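PDB 4MOZ: fructose-bisphosphate aldolase from Slackia heliotrinireducens, which belongs to the DeoC/LacD family of aldolases, enzymes built on a TIM-barrel fold of eight parallel strands ringed by helices. Local coordinates for residues Asn98-Met103 against Gly170-Leu175. Sequence-based numbering, arbitrary orientation.
Sequences NYLVKM and GLIVVL
Inside the TIM barrel, Leu100 meets Ile172 and Val174 in a small apolar contact between the next-but-one strands 99-102 and 172-177. These are the third and fifth strands of the closed parallel sheet, with strand 138-145 between them, so they touch through inward-pointing side chains rather than by backbone pairing: the nearest CA atoms, those of Leu100 and Val174, stand 8.5 Å apart. Side chains alternate along a strand, which is why Leu100 and Val174 turn toward each other while Val173 points outward and packs on Val163 and Ala166 of helix 152-168. Leucine, branched at CG, suits a position that must reach past one strand to two partners. With its CG anti to the backbone N (chi1 -169°), it extends into the core, where CD1 meets both partners and CD2 Val174 alone. Leu100 CD2 lies 4.1 Å from Val174 CB, and the compact valine, branched at CB, turns CG2 toward both leucine methyls, almost equally far from each. Ile172 starts off at an angle to strand 99-102, yet its longer arm bends inward; CG1 sits between the backbone N and the carbonyl carbon (chi1 71°), carrying CD1 to the leucine. Two residues beyond Leu100, Lys102 also enters the interior, where NZ bonds to Thr144 OG1 and the side chain makes a cation-pi contact with Trp176. Leu100 crosses both partners at about a right angle, and its CD1 touches Val174 CG2 at 4.0 Å and Ile172 CD1 at 4.2 Å.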
# COMPACT_ATOMS: atom_id res chain seq x y z
N ASN C 98 2.06 -30.43 17.89
CA ASN C 98 2.85 -29.22 17.71
C ASN C 98 2.46 -28.59 16.38
O ASN C 98 2.79 -29.13 15.31
CB ASN C 98 4.35 -29.52 17.74
CG ASN C 98 4.80 -30.20 19.03
OD1 ASN C 98 4.41 -29.80 20.12
ND2 ASN C 98 5.63 -31.22 18.89
N TYR C 99 1.74 -27.47 16.44
CA TYR C 99 1.25 -26.80 15.24
C TYR C 99 2.21 -25.75 14.70
O TYR C 99 2.74 -24.93 15.45
CB TYR C 99 -0.14 -26.18 15.48
CG TYR C 99 -1.23 -27.20 15.69
CD1 TYR C 99 -1.75 -27.93 14.61
CD2 TYR C 99 -1.74 -27.45 16.97
CE1 TYR C 99 -2.75 -28.87 14.81
CE2 TYR C 99 -2.74 -28.39 17.17
CZ TYR C 99 -3.24 -29.09 16.09
OH TYR C 99 -4.24 -30.03 16.29
N LEU C 100 2.43 -25.81 13.39
CA LEU C 100 3.15 -24.78 12.67
C LEU C 100 2.15 -24.10 11.74
O LEU C 100 1.61 -24.74 10.82
CB LEU C 100 4.29 -25.40 11.86
CG LEU C 100 5.30 -24.42 11.25
CD1 LEU C 100 6.53 -24.32 12.13
CD2 LEU C 100 5.70 -24.88 9.85
N VAL C 101 1.90 -22.82 11.98
CA VAL C 101 0.92 -22.07 11.19
C VAL C 101 1.54 -21.55 9.89
O VAL C 101 2.45 -20.72 9.90
CB VAL C 101 0.28 -20.92 11.99
CG1 VAL C 101 -0.74 -20.17 11.14
CG2 VAL C 101 -0.37 -21.46 13.26
N LYS C 102 1.03 -22.07 8.77
CA LYS C 102 1.48 -21.65 7.45
C LYS C 102 0.85 -20.30 7.12
O LYS C 102 -0.35 -20.21 6.87
CB LYS C 102 1.13 -22.72 6.41
CG LYS C 102 1.60 -22.41 4.99
CD LYS C 102 3.10 -22.16 4.92
CE LYS C 102 3.64 -22.45 3.53
NZ LYS C 102 3.10 -21.49 2.52
N MSE C 103 1.68 -19.26 7.12
CA MSE C 103 1.23 -17.87 7.05
C MSE C 103 0.72 -17.42 5.69
O MSE C 103 -0.14 -16.55 5.61
CB MSE C 103 2.36 -16.93 7.50
CG MSE C 103 2.80 -17.13 8.92
SE MSE C 103 1.38 -16.82 10.21
CE MSE C 103 1.17 -14.89 9.99
N GLY C 170 9.42 -15.89 20.30
CA GLY C 170 9.97 -17.21 20.63
C GLY C 170 9.38 -18.35 19.81
O GLY C 170 9.39 -19.50 20.24
N LEU C 171 8.87 -18.02 18.62
CA LEU C 171 8.36 -19.03 17.69
C LEU C 171 9.45 -19.40 16.70
O LEU C 171 10.25 -18.55 16.31
CB LEU C 171 7.15 -18.49 16.93
CG LEU C 171 5.88 -18.18 17.73
CD1 LEU C 171 4.94 -17.32 16.91
CD2 LEU C 171 5.19 -19.47 18.18
N ILE C 172 9.49 -20.67 16.30
CA ILE C 172 10.43 -21.08 15.26
C ILE C 172 9.87 -20.70 13.89
O ILE C 172 8.67 -20.43 13.75
CB ILE C 172 10.80 -22.58 15.34
CG1 ILE C 172 9.62 -23.47 14.91
CG2 ILE C 172 11.30 -22.96 16.73
CD1 ILE C 172 10.04 -24.80 14.34
N VAL C 173 10.74 -20.65 12.88
CA VAL C 173 10.31 -20.29 11.53
C VAL C 173 10.85 -21.26 10.49
O VAL C 173 12.06 -21.47 10.39
CB VAL C 173 10.73 -18.86 11.16
CG1 VAL C 173 10.20 -18.50 9.77
CG2 VAL C 173 10.22 -17.86 12.19
N VAL C 174 9.94 -21.83 9.71
CA VAL C 174 10.29 -22.66 8.56
C VAL C 174 9.91 -21.90 7.29
O VAL C 174 8.76 -21.50 7.12
CB VAL C 174 9.55 -24.02 8.59
CG1 VAL C 174 9.98 -24.89 7.41
CG2 VAL C 174 9.77 -24.75 9.91
N LEU C 175 10.89 -21.71 6.40
CA LEU C 175 10.62 -21.11 5.11
C LEU C 175 10.65 -22.16 4.01
O LEU C 175 11.61 -22.92 3.90
CB LEU C 175 11.62 -20.00 4.80
CG LEU C 175 11.63 -18.77 5.72
CD1 LEU C 175 12.73 -17.81 5.29
CD2 LEU C 175 10.28 -18.06 5.74